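Pesticidial crystal protein CRY2AA (Bacillus thuringiensis serovar kurstaki, PDB 1I5P) binds midgut epithelial cells of dipteran and lepidopteran larvae and promotes their colloid-osmotic lysis as an insecticidal delta-endotoxin. Local coordinates at residues L523-S528 and T615-M620. Residues are numbered along the deposited sequence; the frame is centred on the assembly and turned at random.
Sequences LRFEQS and TPFDLM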
loop_
_atom_site.group_PDB
_atom_site.type_symbol
_atom_site.label_atom_id
_atom_site.label_comp_id
_atom_site.label_asym_id
_atom_site.label_seq_id
_atom_site.Cartn_x
_atom_site.Cartn_y
_atom_site.Cartn_z
ATOM N N LEU A 523 8.972 -7.124 -8.254
ATOM C CA LEU A 523 9.013 -8.452 -8.847
ATOM C C LEU A 523 10.491 -8.756 -9.080
ATOM O O LEU A 523 11.159 -8.077 -9.865
ATOM C CB LEU A 523 8.240 -8.459 -10.172
ATOM C CG LEU A 523 7.531 -9.757 -10.572
ATOM C CD1 LEU A 523 6.600 -10.216 -9.449
ATOM C CD2 LEU A 523 6.744 -9.530 -11.867
ATOM N N ARG A 524 11.008 -9.759 -8.377
ATOM C CA ARG A 524 12.411 -10.120 -8.519
ATOM C C ARG A 524 12.603 -11.301 -9.462
ATOM O O ARG A 524 12.125 -12.405 -9.197
ATOM C CB ARG A 524 13.023 -10.453 -7.153
ATOM C CG ARG A 524 14.522 -10.725 -7.221
ATOM C CD ARG A 524 15.122 -11.096 -5.866
ATOM N NE ARG A 524 14.656 -12.391 -5.369
ATOM C CZ ARG A 524 13.917 -12.552 -4.275
ATOM N NH1 ARG A 524 13.551 -11.498 -3.556
ATOM N NH2 ARG A 524 13.560 -13.766 -3.885
ATOM N N PHE A 525 13.300 -11.056 -10.566
ATOM C CA PHE A 525 13.581 -12.097 -11.547
ATOM C C PHE A 525 14.928 -12.731 -11.202
ATOM O O PHE A 525 15.953 -12.049 -11.160
ATOM C CB PHE A 525 13.645 -11.506 -12.963
ATOM C CG PHE A 525 12.378 -10.819 -13.400
ATOM C CD1 PHE A 525 12.415 -9.514 -13.889
ATOM C CD2 PHE A 525 11.151 -11.469 -13.323
ATOM C CE1 PHE A 525 11.245 -8.868 -14.294
ATOM C CE2 PHE A 525 9.973 -10.830 -13.725
ATOM C CZ PHE A 525 10.023 -9.527 -14.211
ATOM N N GLU A 526 14.926 -14.032 -10.943
ATOM C CA GLU A 526 16.160 -14.730 -10.607
ATOM C C GLU A 526 16.658 -15.562 -11.777
ATOM O O GLU A 526 17.776 -16.071 -11.753
ATOM C CB GLU A 526 15.948 -15.623 -9.382
ATOM C CG GLU A 526 15.781 -14.845 -8.089
ATOM C CD GLU A 526 15.617 -15.741 -6.878
ATOM O OE1 GLU A 526 15.845 -16.963 -6.999
ATOM O OE2 GLU A 526 15.270 -15.221 -5.796
ATOM N N GLN A 527 15.817 -15.700 -12.797
ATOM C CA GLN A 527 16.173 -16.457 -13.989
ATOM C C GLN A 527 16.263 -15.527 -15.192
ATOM O O GLN A 527 15.354 -14.737 -15.452
ATOM C CB GLN A 527 15.139 -17.557 -14.247
ATOM C CG GLN A 527 15.297 -18.252 -15.590
ATOM C CD GLN A 527 14.544 -19.562 -15.660
ATOM O OE1 GLN A 527 13.676 -19.841 -14.830
ATOM N NE2 GLN A 527 14.863 -20.374 -16.660
ATOM N N SER A 528 17.366 -15.624 -15.923
ATOM C CA SER A 528 17.573 -14.783 -17.090
ATOM C C SER A 528 16.531 -15.082 -18.171
ATOM O O SER A 528 15.965 -16.174 -18.223
ATOM C CB SER A 528 18.990 -14.990 -17.634
ATOM O OG SER A 528 19.352 -13.955 -18.528
ATOM N N THR A 615 23.005 -11.925 -11.373
ATOM C CA THR A 615 22.382 -11.373 -10.174
ATOM C C THR A 615 20.910 -11.085 -10.460
ATOM O O THR A 615 20.541 -10.758 -11.589
ATOM C CB THR A 615 23.067 -10.072 -9.739
ATOM O OG1 THR A 615 23.391 -9.297 -10.899
ATOM C CG2 THR A 615 24.335 -10.373 -8.962
ATOM N N PRO A 616 20.053 -11.189 -9.434
ATOM C CA PRO A 616 18.616 -10.947 -9.575
ATOM C C PRO A 616 18.309 -9.553 -10.084
ATOM O O PRO A 616 19.129 -8.646 -9.968
ATOM C CB PRO A 616 18.088 -11.170 -8.159
ATOM C CG PRO A 616 19.078 -12.148 -7.586
ATOM C CD PRO A 616 20.373 -11.531 -8.041
ATOM N N PHE A 617 17.120 -9.397 -10.655
ATOM C CA PHE A 617 16.672 -8.112 -11.176
ATOM C C PHE A 617 15.346 -7.772 -10.508
ATOM O O PHE A 617 14.456 -8.617 -10.411
ATOM C CB PHE A 617 16.486 -8.194 -12.694
ATOM C CG PHE A 617 15.976 -6.922 -13.328
ATOM C CD1 PHE A 617 16.851 -6.054 -13.975
ATOM C CD2 PHE A 617 14.614 -6.612 -13.313
ATOM C CE1 PHE A 617 16.385 -4.905 -14.603
ATOM C CE2 PHE A 617 14.136 -5.461 -13.940
ATOM C CZ PHE A 617 15.024 -4.607 -14.586
ATOM N N ASP A 618 15.217 -6.538 -10.039
ATOM C CA ASP A 618 13.982 -6.096 -9.398
ATOM C C ASP A 618 13.210 -5.135 -10.291
ATOM O O ASP A 618 13.677 -4.035 -10.574
ATOM C CB ASP A 618 14.277 -5.388 -8.072
ATOM C CG ASP A 618 14.422 -6.352 -6.903
ATOM O OD1 ASP A 618 13.392 -6.797 -6.357
ATOM O OD2 ASP A 618 15.572 -6.663 -6.532
ATOM N N LEU A 619 12.031 -5.558 -10.738
ATOM C CA LEU A 619 11.173 -4.701 -11.552
ATOM C C LEU A 619 10.315 -4.059 -10.460
ATOM O O LEU A 619 9.440 -4.716 -9.890
ATOM C CB LEU A 619 10.289 -5.537 -12.479
ATOM C CG LEU A 619 9.971 -4.999 -13.879
ATOM C CD1 LEU A 619 8.583 -5.483 -14.266
ATOM C CD2 LEU A 619 10.038 -3.479 -13.933
ATOM N N MET A 620 10.571 -2.785 -10.171
ATOM C CA MET A 620 9.865 -2.089 -9.098
ATOM C C MET A 620 8.618 -1.280 -9.442
ATOM O O MET A 620 7.640 -1.306 -8.688
ATOM C CB MET A 620 10.870 -1.226 -8.342
ATOM C CG MET A 620 12.010 -2.062 -7.767
ATOM S SD MET A 620 13.357 -1.079 -7.136
ATOM C CE MET A 620 12.613 -0.509 -5.599
#
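Phe-525 and Phe-617 form a hydrogen-bonded pair across two antiparallel strands in the C-terminal jelly-roll sandwich of this three-domain toxin. Their backbones exchange two hydrogen bonds, Phe-525 N to Phe-617 O (2.7 Å) and Phe-617 N to Phe-525 O (2.9 Å). Leu-523 and Leu-619 repeat the pattern, with Leu-619 N donating to Leu-523 O at 2.8 Å. Between these pairs, Arg-524 and Asp-618 form a non-hydrogen-bonded pair, and the CA of Arg-524 makes a C-H...O contact to Phe-617 O. The strands 510-513 and 541-550 flank the pair and continue the sheet.

The leucines and phenylalanines point into the sandwich, where Tyr-534 of strand 530-537 touches both leucines. The two phenyl groups lie side by side and point the same way. Phe-617 CD2 reaches the edge of the Phe-525 ring, 3.7 Å from CD1, and CE1 of that ring packs 3.9 Å from Leu-619 CB.

On the face of Arg-524 and Asp-618, both partly exposed, Arg-524 CG stands anti to the backbone N (chi1 -175°), and the aliphatic part of the chain runs beside Pro-616, with CG and CD each 3.7 Å from Pro-616 CB. Asp-618 OD1 lies near Arg-524 CB but accepts a hydrogen bond from Ser-522, while its distance from Arg-524 NH1 is too long for a salt bridge. The guanidinium instead grips Glu-526, just past the end of the strand, side-on in a salt bridge: nearly in the guanidinium plane, NE meets the anti lone pair of OE2 and NH2 approaches the same oxygen nearly along its C-O axis, each at 2.9 Å.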